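Local structure of 4-alpha-glucanotransferase (Streptococcus agalactiae, 6M6T) at residues Lys138-Phe143 against Val190-Phe195; Trp278-Ile283 against Phe328-Glu333; Ser285-Tyr290 against Gly336-Ile341. The protein is an amylomaltase, also called disproportionating enzyme, a glucanotransferase of the TIM-barrel clan whose model holds glycan in its pockets. All blocks are in the same frame, centred on the assembly; numbering follows the deposited sequence.

In the fold
Contacts 2 and 3 are neighbours on the outside of the barrel, their centres about 10 Å apart, and share helix 277-289. The chain runs from that helix through strand 292-295 to helix 324-335 and strand 340-342, so the segments of the two contacts alternate along it. Leu-338 CD1 of contact 3 joins them, lying 3.6 Å from Ile-283 CG2. Contact 1 closes earlier in the chain, its centre about 23 Å from contact 2; Tyr-281 OH packs 3.3 Å from Trp-139 CD1 between them. Glycan binds elsewhere: the side chain of Ile-340 is about 14 Å from the bound 1,5-anhydro-D-glucitol, whereas Asp-296, just after strand 292-295, lines the pockets.

Contact 1. Residues Lys138-Phe143 against Val190-Phe195; sequences KWVTDF and VTQYFF
Gln-192 is received by Trp-139, Val-140 and Phe-143, so the whole tight part of this contact gathers round one side chain. Gln-192 CB meets Val-140 CG1 at 4.0 Å, where compact, branched Val-140 suits the ground near the backbone, and Gln-192 CG reaches Phe-143 CE2 at 3.8 Å. Farther out the amide faces two aromatic rings, both on the 138-143 side. Gln-192 OE1 stands at the edge of the indole, near its plane, 3.5 Å from Trp-139 CH2, while Gln-192 NE2 lies 3.8 Å from Phe-143 CE2. The chain is bent at chi2 (-48°) and meets each ring at about a right angle, the amide plane turned 59° from the indole and 73° from the phenyl. No hydrogen bond crosses here. OE1 accepts from Gly-67 N, and NE2 also has its hydrogen bond outside the two segments; the loop of Gly-67 lends Val-65 to Trp-139 and Ala-66 to Phe-143. An amide suits this place because it has both an apolar stem for the rings and a polar end for the loop. Helix 140-152, with the residue just before it, meets helix 182-208 here; both belong to the long helical excursion between the second and third strands of the TIM barrel. Val-140 also uses CG2, laid on one face of the Trp-139 indole toward its rim, and touches Phe-133 and Leu-134 of helix 126-134. The other side of 138-143 is looser and wetter. Lys-138 is exposed, and the partly exposed Asp-142 makes long, weak ion pairs with Arg-169 and Arg-178, as suits charged residues on the outer side.

Contact 2. Residues Trp278-Ile283 against Phe328-Glu333; sequences WWIYRI and FATIKE
Ile-280, Ile-283 and Ile-331 make the apolar part of this contact, and Ile-331 is placed to touch both of the others. Ile-331 CG1 lies 3.4 Å from Ile-280 CD1, the two side chains sliding past each other in opposite directions. Ile-280 begins by pointing along the helix flank, but with chi1 -59° and chi2 -70° its CD1 swings inward over the partner's stem. At Ile-283 the meeting is different: the side chains cross at about a right angle, with Ile-331 CD1 3.8 Å from Ile-283 CG1 and the two CG2 methyls, of Ile-331 and Ile-283, at 4.1 Å. Beta-branched isoleucine suits such a seam, since Ile-283 and Ile-331 each use both branches, while Ile-280 uses CD1.

Polar groups contribute little. Ile-280 CD1 lies 4.0 Å from Thr-330 O and 4.3 Å from the methyl Thr-330 CG2, while Thr-330 OG1 turns back to the carbonyl O of Glu-326 one helical turn earlier. No hydrogen bond joins the two segments.

The seam continues beyond the segments, where Leu-335 touches both Ile-280 and Ile-283. In backbone terms the short helix axes approach to 10.2 Å and cross at -56°, an angle at which contact stays concentrated near one point. Helices 277-289 and 324-335 lead into the adjacent parallel strands 292-295 and 340-342, the packing of consecutive outer helices expected of a TIM barrel.

Contact 3. Residues Ser285-Tyr290 against Gly336-Ile341; sequences SGVKMY and GDLPII
An inverse gamma turn centred on Pro-339 separates the two residues that meet Val-287 CG1, namely Leu-338 and Ile-340. The turn (Pro-339 phi -69°, psi 72°) is closed by a bond of 2.7 Å from Ile-340 N to Leu-338 O. Val-287 CG1 lies 4.2 Å from Leu-338 CD1 and 4.3 Å from Ile-340 CD1. Proline suits the middle of the turn, where its fixed phi matches the bend and no N-H of its own is required.

The join is that of a barrel's outer layer: the last turns of helix 277-289 lie against the approach to and start of strand 340-342, which runs parallel to strand 292-295 and bonds to it through the backbone. Compact Val-287 projects from the helix toward the turn, whereas the longer leucine and isoleucine reach across from the other side. The CB of Ile-340 is not aimed at the helix, but its bent chain (chi1 -41°) carries CD1 nearer to Val-287; it also touches Leu-293, Ile-295 and Phe-361.

Contact 1. Residues Lys138-Phe143 against Val190-Phe195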
loop_
_atom_site.group_PDB
_atom_site.type_symbol
_atom_site.label_atom_id
_atom_site.label_comp_id
_atom_site.label_asym_id
_atom_site.label_seq_id
_atom_site.Cartn_x
_atom_site.Cartn_y
_atom_site.Cartn_z
ATOM N N LYS A 138 -3.279 -17.906 10.919
ATOM C CA LYS A 138 -3.746 -19.215 10.475
ATOM C C LYS A 138 -3.911 -19.303 8.958
ATOM O O LYS A 138 -3.987 -20.412 8.424
ATOM C CB LYS A 138 -5.055 -19.564 11.188
ATOM C CG LYS A 138 -4.930 -19.543 12.701
ATOM C CD LYS A 138 -5.923 -20.485 13.378
ATOM C CE LYS A 138 -5.495 -20.759 14.812
ATOM N NZ LYS A 138 -6.592 -21.119 15.746
ATOM N N TRP A 139 -3.937 -18.163 8.256
ATOM C CA TRP A 139 -4.092 -18.069 6.801
ATOM C C TRP A 139 -2.850 -18.479 6.035
ATOM O O TRP A 139 -2.895 -18.468 4.793
ATOM C CB TRP A 139 -4.432 -16.630 6.385
ATOM C CG TRP A 139 -3.395 -15.638 6.901
ATOM C CD1 TRP A 139 -3.488 -14.866 8.032
ATOM C CD2 TRP A 139 -2.094 -15.360 6.339
ATOM N NE1 TRP A 139 -2.350 -14.114 8.188
ATOM C CE2 TRP A 139 -1.481 -14.397 7.167
ATOM C CE3 TRP A 139 -1.401 -15.817 5.211
ATOM C CZ2 TRP A 139 -0.214 -13.899 6.907
ATOM C CZ3 TRP A 139 -0.156 -15.324 4.959
ATOM C CH2 TRP A 139 0.430 -14.372 5.798
ATOM N N VAL A 140 -1.742 -18.784 6.716
ATOM C CA VAL A 140 -0.460 -18.844 6.021
ATOM C C VAL A 140 -0.414 -20.032 5.076
ATOM O O VAL A 140 -0.160 -19.871 3.882
ATOM C CB VAL A 140 0.718 -18.875 7.008
ATOM C CG1 VAL A 140 2.019 -18.970 6.244
ATOM C CG2 VAL A 140 0.740 -17.635 7.848
ATOM N N THR A 141 -0.710 -21.230 5.592
ATOM C CA THR A 141 -0.413 -22.460 4.855
ATOM C C THR A 141 -1.152 -22.525 3.520
ATOM O O THR A 141 -0.600 -23.010 2.531
ATOM C CB THR A 141 -0.734 -23.693 5.713
ATOM O OG1 THR A 141 -2.147 -23.777 5.939
ATOM C CG2 THR A 141 -0.026 -23.606 7.054
ATOM N N ASP A 142 -2.394 -22.042 3.454
ATOM C CA ASP A 142 -3.081 -22.201 2.176
ATOM C C ASP A 142 -2.655 -21.142 1.174
ATOM O O ASP A 142 -2.677 -21.400 -0.039
ATOM C CB ASP A 142 -4.603 -22.243 2.357
ATOM C CG ASP A 142 -5.177 -23.681 2.146
ATOM O OD1 ASP A 142 -4.616 -24.455 1.318
ATOM O OD2 ASP A 142 -6.172 -24.048 2.819
ATOM N N PHE A 143 -2.185 -19.990 1.649
ATOM C CA PHE A 143 -1.477 -19.088 0.750
ATOM C C PHE A 143 -0.177 -19.721 0.263
ATOM O O PHE A 143 0.221 -19.533 -0.896
ATOM C CB PHE A 143 -1.193 -17.751 1.437
ATOM C CG PHE A 143 -0.025 -17.024 0.847
ATOM C CD1 PHE A 143 -0.193 -16.246 -0.288
ATOM C CD2 PHE A 143 1.254 -17.149 1.403
ATOM C CE1 PHE A 143 0.883 -15.583 -0.854
ATOM C CE2 PHE A 143 2.340 -16.505 0.833
ATOM C CZ PHE A 143 2.158 -15.718 -0.294
ATOM N N VAL A 190 7.799 -20.324 5.670
ATOM C CA VAL A 190 8.924 -19.812 6.434
ATOM C C VAL A 190 9.249 -18.387 6.000
ATOM O O VAL A 190 9.572 -17.528 6.831
ATOM C CB VAL A 190 10.125 -20.775 6.304
ATOM C CG1 VAL A 190 11.402 -20.150 6.848
ATOM C CG2 VAL A 190 9.844 -22.098 7.039
ATOM N N THR A 191 9.145 -18.096 4.704
ATOM C CA THR A 191 9.357 -16.712 4.296
ATOM C C THR A 191 8.297 -15.796 4.900
ATOM O O THR A 191 8.610 -14.663 5.285
ATOM C CB THR A 191 9.404 -16.577 2.771
ATOM O OG1 THR A 191 8.223 -17.143 2.180
ATOM C CG2 THR A 191 10.642 -17.269 2.224
ATOM N N GLN A 192 7.052 -16.267 5.041
ATOM C CA GLN A 192 6.057 -15.438 5.728
ATOM C C GLN A 192 6.434 -15.236 7.195
ATOM O O GLN A 192 6.240 -14.141 7.752
ATOM C CB GLN A 192 4.656 -16.044 5.594
ATOM C CG GLN A 192 3.968 -15.811 4.223
ATOM C CD GLN A 192 4.033 -14.359 3.728
ATOM O OE1 GLN A 192 3.452 -13.447 4.327
ATOM N NE2 GLN A 192 4.729 -14.152 2.616
ATOM N N TYR A 193 7.003 -16.274 7.824
ATOM C CA TYR A 193 7.463 -16.142 9.206
ATOM C C TYR A 193 8.558 -15.085 9.319
ATOM O O TYR A 193 8.558 -14.269 10.255
ATOM C CB TYR A 193 7.961 -17.490 9.729
ATOM C CG TYR A 193 8.763 -17.412 11.022
ATOM C CD1 TYR A 193 8.125 -17.316 12.260
ATOM C CD2 TYR A 193 10.161 -17.450 11.008
ATOM C CE1 TYR A 193 8.858 -17.250 13.441
ATOM C CE2 TYR A 193 10.896 -17.382 12.187
ATOM C CZ TYR A 193 10.240 -17.280 13.397
ATOM O OH TYR A 193 10.963 -17.213 14.566
ATOM N N PHE A 194 9.492 -15.086 8.365
ATOM C CA PHE A 194 10.546 -14.076 8.332
ATOM C C PHE A 194 9.959 -12.683 8.230
ATOM O O PHE A 194 10.310 -11.782 9.006
ATOM C CB PHE A 194 11.464 -14.314 7.141
ATOM C CG PHE A 194 12.361 -15.466 7.306
ATOM C CD1 PHE A 194 12.842 -15.801 8.563
ATOM C CD2 PHE A 194 12.744 -16.211 6.214
ATOM C CE1 PHE A 194 13.680 -16.868 8.728
ATOM C CE2 PHE A 194 13.572 -17.276 6.371
ATOM C CZ PHE A 194 14.048 -17.611 7.631
ATOM N N PHE A 195 9.111 -12.479 7.222
ATOM C CA PHE A 195 8.417 -11.216 7.052
ATOM C C PHE A 195 7.863 -10.720 8.370
ATOM O O PHE A 195 8.180 -9.616 8.812
ATOM C CB PHE A 195 7.279 -11.355 6.044
ATOM C CG PHE A 195 6.769 -10.044 5.554
ATOM C CD1 PHE A 195 5.784 -9.359 6.258
ATOM C CD2 PHE A 195 7.295 -9.469 4.399
ATOM C CE1 PHE A 195 5.323 -8.129 5.809
ATOM C CE2 PHE A 195 6.838 -8.243 3.937
ATOM C CZ PHE A 195 5.846 -7.568 4.636
#

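Contact 2. Residues Trp278-Ile283 against Phe328-Glu333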
loop_
_atom_site.group_PDB
_atom_site.type_symbol
_atom_site.label_atom_id
_atom_site.label_comp_id
_atom_site.label_asym_id
_atom_site.label_seq_id
_atom_site.Cartn_x
_atom_site.Cartn_y
_atom_site.Cartn_z
ATOM N N TRP A 278 -15.556 -11.847 6.497
ATOM C CA TRP A 278 -14.236 -11.682 5.899
ATOM C C TRP A 278 -13.707 -10.268 6.097
ATOM O O TRP A 278 -12.511 -10.075 6.340
ATOM C CB TRP A 278 -14.298 -12.030 4.416
ATOM C CG TRP A 278 -12.981 -11.973 3.704
ATOM C CD1 TRP A 278 -11.871 -12.756 3.937
ATOM C CD2 TRP A 278 -12.632 -11.093 2.627
ATOM N NE1 TRP A 278 -10.863 -12.408 3.067
ATOM C CE2 TRP A 278 -11.304 -11.392 2.255
ATOM C CE3 TRP A 278 -13.314 -10.078 1.942
ATOM C CZ2 TRP A 278 -10.649 -10.712 1.228
ATOM C CZ3 TRP A 278 -12.660 -9.409 0.920
ATOM C CH2 TRP A 278 -11.347 -9.729 0.573
ATOM N N TRP A 279 -14.582 -9.267 6.000
ATOM C CA TRP A 279 -14.151 -7.884 6.164
ATOM C C TRP A 279 -13.761 -7.589 7.605
ATOM O O TRP A 279 -12.824 -6.820 7.857
ATOM C CB TRP A 279 -15.267 -6.949 5.721
ATOM C CG TRP A 279 -15.295 -6.703 4.258
ATOM C CD1 TRP A 279 -16.267 -7.088 3.383
ATOM C CD2 TRP A 279 -14.312 -5.998 3.487
ATOM N NE1 TRP A 279 -15.949 -6.662 2.113
ATOM C CE2 TRP A 279 -14.753 -5.995 2.153
ATOM C CE3 TRP A 279 -13.106 -5.376 3.797
ATOM C CZ2 TRP A 279 -14.026 -5.396 1.132
ATOM C CZ3 TRP A 279 -12.394 -4.778 2.783
ATOM C CH2 TRP A 279 -12.854 -4.793 1.469
ATOM N N ILE A 280 -14.487 -8.162 8.567
ATOM C CA ILE A 280 -14.092 -8.005 9.962
ATOM C C ILE A 280 -12.702 -8.572 10.165
ATOM O O ILE A 280 -11.878 -7.993 10.874
ATOM C CB ILE A 280 -15.117 -8.669 10.899
ATOM C CG1 ILE A 280 -16.501 -8.046 10.696
ATOM C CG2 ILE A 280 -14.654 -8.580 12.351
ATOM C CD1 ILE A 280 -16.600 -6.647 11.186
ATOM N N TYR A 281 -12.404 -9.683 9.500
ATOM C CA TYR A 281 -11.080 -10.291 9.617
ATOM C C TYR A 281 -10.002 -9.429 8.955
ATOM O O TYR A 281 -8.905 -9.245 9.510
ATOM C CB TYR A 281 -11.151 -11.701 9.027
ATOM C CG TYR A 281 -9.888 -12.276 8.462
ATOM C CD1 TYR A 281 -8.951 -12.890 9.281
ATOM C CD2 TYR A 281 -9.656 -12.253 7.097
ATOM C CE1 TYR A 281 -7.795 -13.438 8.752
ATOM C CE2 TYR A 281 -8.515 -12.797 6.561
ATOM C CZ TYR A 281 -7.583 -13.392 7.387
ATOM O OH TYR A 281 -6.440 -13.935 6.832
ATOM N N ARG A 282 -10.303 -8.867 7.786
ATOM C CA ARG A 282 -9.356 -7.967 7.133
ATOM C C ARG A 282 -9.015 -6.783 8.034
ATOM O O ARG A 282 -7.837 -6.510 8.305
ATOM C CB ARG A 282 -9.927 -7.480 5.800
ATOM C CG ARG A 282 -9.843 -8.479 4.651
ATOM C CD ARG A 282 -9.833 -7.771 3.300
ATOM N NE ARG A 282 -8.575 -7.068 3.062
ATOM C CZ ARG A 282 -8.296 -6.404 1.947
ATOM N NH1 ARG A 282 -9.192 -6.352 0.969
ATOM N NH2 ARG A 282 -7.128 -5.793 1.810
ATOM N N ILE A 283 -10.053 -6.084 8.522
ATOM C CA ILE A 283 -9.882 -4.902 9.368
ATOM C C ILE A 283 -9.167 -5.259 10.661
ATOM O O ILE A 283 -8.337 -4.489 11.159
ATOM C CB ILE A 283 -11.252 -4.252 9.657
ATOM C CG1 ILE A 283 -11.896 -3.703 8.379
ATOM C CG2 ILE A 283 -11.108 -3.149 10.651
ATOM C CD1 ILE A 283 -11.284 -2.415 7.885
ATOM N N PHE A 328 -19.942 -0.955 8.034
ATOM C CA PHE A 328 -19.202 -0.198 9.028
ATOM C C PHE A 328 -19.911 -0.196 10.378
ATOM O O PHE A 328 -19.245 -0.159 11.416
ATOM C CB PHE A 328 -18.920 1.207 8.496
ATOM C CG PHE A 328 -17.839 1.233 7.441
ATOM C CD1 PHE A 328 -16.503 1.068 7.791
ATOM C CD2 PHE A 328 -18.161 1.376 6.090
ATOM C CE1 PHE A 328 -15.505 1.074 6.825
ATOM C CE2 PHE A 328 -17.164 1.381 5.117
ATOM C CZ PHE A 328 -15.831 1.232 5.491
ATOM N N ALA A 329 -21.240 -0.291 10.409
ATOM C CA ALA A 329 -21.886 -0.519 11.698
ATOM C C ALA A 329 -21.437 -1.846 12.298
ATOM O O ALA A 329 -21.195 -1.946 13.509
ATOM C CB ALA A 329 -23.405 -0.483 11.554
ATOM N N THR A 330 -21.319 -2.878 11.464
ATOM C CA THR A 330 -20.902 -4.175 11.974
ATOM C C THR A 330 -19.489 -4.106 12.515
ATOM O O THR A 330 -19.195 -4.684 13.569
ATOM C CB THR A 330 -21.007 -5.235 10.883
ATOM O OG1 THR A 330 -22.284 -5.131 10.247
ATOM C CG2 THR A 330 -20.871 -6.623 11.482
ATOM N N ILE A 331 -18.603 -3.387 11.813
ATOM C CA ILE A 331 -17.225 -3.247 12.292
ATOM C C ILE A 331 -17.204 -2.508 13.630
ATOM O O ILE A 331 -16.581 -2.966 14.592
ATOM C CB ILE A 331 -16.330 -2.565 11.235
ATOM C CG1 ILE A 331 -16.159 -3.466 10.010
ATOM C CG2 ILE A 331 -14.947 -2.289 11.798
ATOM C CD1 ILE A 331 -15.571 -2.765 8.808
ATOM N N LYS A 332 -17.911 -1.375 13.723
ATOM C CA LYS A 332 -17.989 -0.658 14.996
ATOM C C LYS A 332 -18.469 -1.568 16.122
ATOM O O LYS A 332 -17.811 -1.687 17.160
ATOM C CB LYS A 332 -18.907 0.564 14.882
ATOM C CG LYS A 332 -18.666 1.596 15.983
ATOM C CD LYS A 332 -19.830 2.545 16.169
ATOM C CE LYS A 332 -19.444 3.720 17.109
ATOM N NZ LYS A 332 -20.349 3.915 18.308
ATOM N N GLU A 333 -19.615 -2.225 15.934
ATOM C CA GLU A 333 -20.138 -3.102 16.979
ATOM C C GLU A 333 -19.126 -4.181 17.379
ATOM O O GLU A 333 -18.840 -4.375 18.569
ATOM C CB GLU A 333 -21.447 -3.748 16.524
ATOM C CG GLU A 333 -22.017 -4.702 17.572
ATOM C CD GLU A 333 -22.209 -4.031 18.945
ATOM O OE1 GLU A 333 -21.301 -4.123 19.817
ATOM O OE2 GLU A 333 -23.277 -3.401 19.149
#

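Contact 3. Residues Ser285-Tyr290 against Gly336-Ile341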
loop_
_atom_site.group_PDB
_atom_site.type_symbol
_atom_site.label_atom_id
_atom_site.label_comp_id
_atom_site.label_asym_id
_atom_site.label_seq_id
_atom_site.Cartn_x
_atom_site.Cartn_y
_atom_site.Cartn_z
ATOM N N SER A 285 -6.992 -7.772 11.238
ATOM C CA SER A 285 -5.574 -7.986 11.015
ATOM C C SER A 285 -4.885 -6.715 10.530
ATOM O O SER A 285 -3.659 -6.624 10.617
ATOM C CB SER A 285 -5.371 -9.140 10.037
ATOM O OG SER A 285 -5.179 -8.656 8.721
ATOM N N GLY A 286 -5.644 -5.728 10.053
ATOM C CA GLY A 286 -5.070 -4.459 9.650
ATOM C C GLY A 286 -4.705 -3.606 10.848
ATOM O O GLY A 286 -3.604 -3.039 10.931
ATOM N N VAL A 287 -5.637 -3.523 11.801
ATOM C CA VAL A 287 -5.367 -2.809 13.045
ATOM C C VAL A 287 -4.350 -3.539 13.925
ATOM O O VAL A 287 -3.819 -2.944 14.864
ATOM C CB VAL A 287 -6.679 -2.565 13.803
ATOM C CG1 VAL A 287 -7.732 -1.991 12.859
ATOM C CG2 VAL A 287 -7.166 -3.852 14.451
ATOM N N LYS A 288 -4.070 -4.819 13.683
ATOM C CA LYS A 288 -2.885 -5.367 14.336
ATOM C C LYS A 288 -1.616 -5.130 13.521
ATOM O O LYS A 288 -0.539 -4.931 14.097
ATOM C CB LYS A 288 -3.041 -6.868 14.637
ATOM C CG LYS A 288 -1.903 -7.383 15.544
ATOM C CD LYS A 288 -1.821 -8.910 15.693
ATOM C CE LYS A 288 -0.451 -9.350 16.278
ATOM N NZ LYS A 288 -0.557 -10.151 17.538
ATOM N N MET A 289 -1.713 -5.128 12.191
ATOM C CA MET A 289 -0.522 -4.901 11.384
ATOM C C MET A 289 -0.007 -3.483 11.542
ATOM O O MET A 289 1.184 -3.230 11.344
ATOM C CB MET A 289 -0.815 -5.193 9.910
ATOM C CG MET A 289 -0.495 -6.633 9.473
ATOM S SD MET A 289 1.266 -7.090 9.464
ATOM C CE MET A 289 2.010 -5.799 8.442
ATOM N N TYR A 290 -0.873 -2.549 11.906
ATOM C CA TYR A 290 -0.529 -1.140 11.859
ATOM C C TYR A 290 -0.992 -0.456 13.133
ATOM O O TYR A 290 -1.513 -1.089 14.062
ATOM C CB TYR A 290 -1.141 -0.493 10.615
ATOM C CG TYR A 290 -0.818 -1.278 9.365
ATOM C CD1 TYR A 290 0.506 -1.481 8.967
ATOM C CD2 TYR A 290 -1.818 -1.843 8.599
ATOM C CE1 TYR A 290 0.814 -2.199 7.818
ATOM C CE2 TYR A 290 -1.517 -2.571 7.451
ATOM C CZ TYR A 290 -0.205 -2.744 7.069
ATOM O OH TYR A 290 0.075 -3.457 5.929
ATOM N N GLY A 336 -15.249 -2.412 18.161
ATOM C CA GLY A 336 -15.126 -1.087 18.750
ATOM C C GLY A 336 -14.915 -0.033 17.674
ATOM O O GLY A 336 -14.951 -0.329 16.480
ATOM N N ASP A 337 -14.690 1.214 18.099
ATOM C CA ASP A 337 -14.231 2.250 17.169
ATOM C C ASP A 337 -12.727 2.077 16.924
ATOM O O ASP A 337 -12.000 1.584 17.793
ATOM C CB ASP A 337 -14.586 3.654 17.692
ATOM C CG ASP A 337 -13.953 3.983 19.056
ATOM O OD1 ASP A 337 -12.718 3.825 19.221
ATOM O OD2 ASP A 337 -14.708 4.410 19.973
ATOM N N LEU A 338 -12.263 2.395 15.714
ATOM C CA LEU A 338 -10.901 2.002 15.339
ATOM C C LEU A 338 -10.171 3.107 14.591
ATOM O O LEU A 338 -10.795 3.890 13.865
ATOM C CB LEU A 338 -10.888 0.738 14.464
ATOM C CG LEU A 338 -11.640 -0.489 14.959
ATOM C CD1 LEU A 338 -11.840 -1.471 13.802
ATOM C CD2 LEU A 338 -10.923 -1.129 16.150
ATOM N N PRO A 339 -8.827 3.163 14.712
ATOM C CA PRO A 339 -8.069 4.207 14.007
ATOM C C PRO A 339 -8.040 4.044 12.496
ATOM O O PRO A 339 -6.989 3.694 11.943
ATOM C CB PRO A 339 -6.659 4.051 14.576
ATOM C CG PRO A 339 -6.561 2.609 14.924
ATOM C CD PRO A 339 -7.932 2.206 15.395
ATOM N N ILE A 340 -9.160 4.299 11.814
ATOM C CA ILE A 340 -9.206 4.240 10.356
ATOM C C ILE A 340 -9.171 5.652 9.797
ATOM O O ILE A 340 -9.819 6.566 10.336
ATOM C CB ILE A 340 -10.459 3.505 9.843
ATOM C CG1 ILE A 340 -10.769 2.266 10.682
ATOM C CG2 ILE A 340 -10.294 3.147 8.368
ATOM C CD1 ILE A 340 -9.613 1.357 10.906
ATOM N N ILE A 341 -8.442 5.841 8.700
ATOM C CA ILE A 341 -8.614 7.023 7.870
ATOM C C ILE A 341 -9.129 6.565 6.522
ATOM O O ILE A 341 -8.741 5.498 6.026
ATOM C CB ILE A 341 -7.328 7.857 7.738
ATOM C CG1 ILE A 341 -6.299 7.135 6.881
ATOM C CG2 ILE A 341 -6.766 8.193 9.115
ATOM C CD1 ILE A 341 -4.992 7.888 6.752
#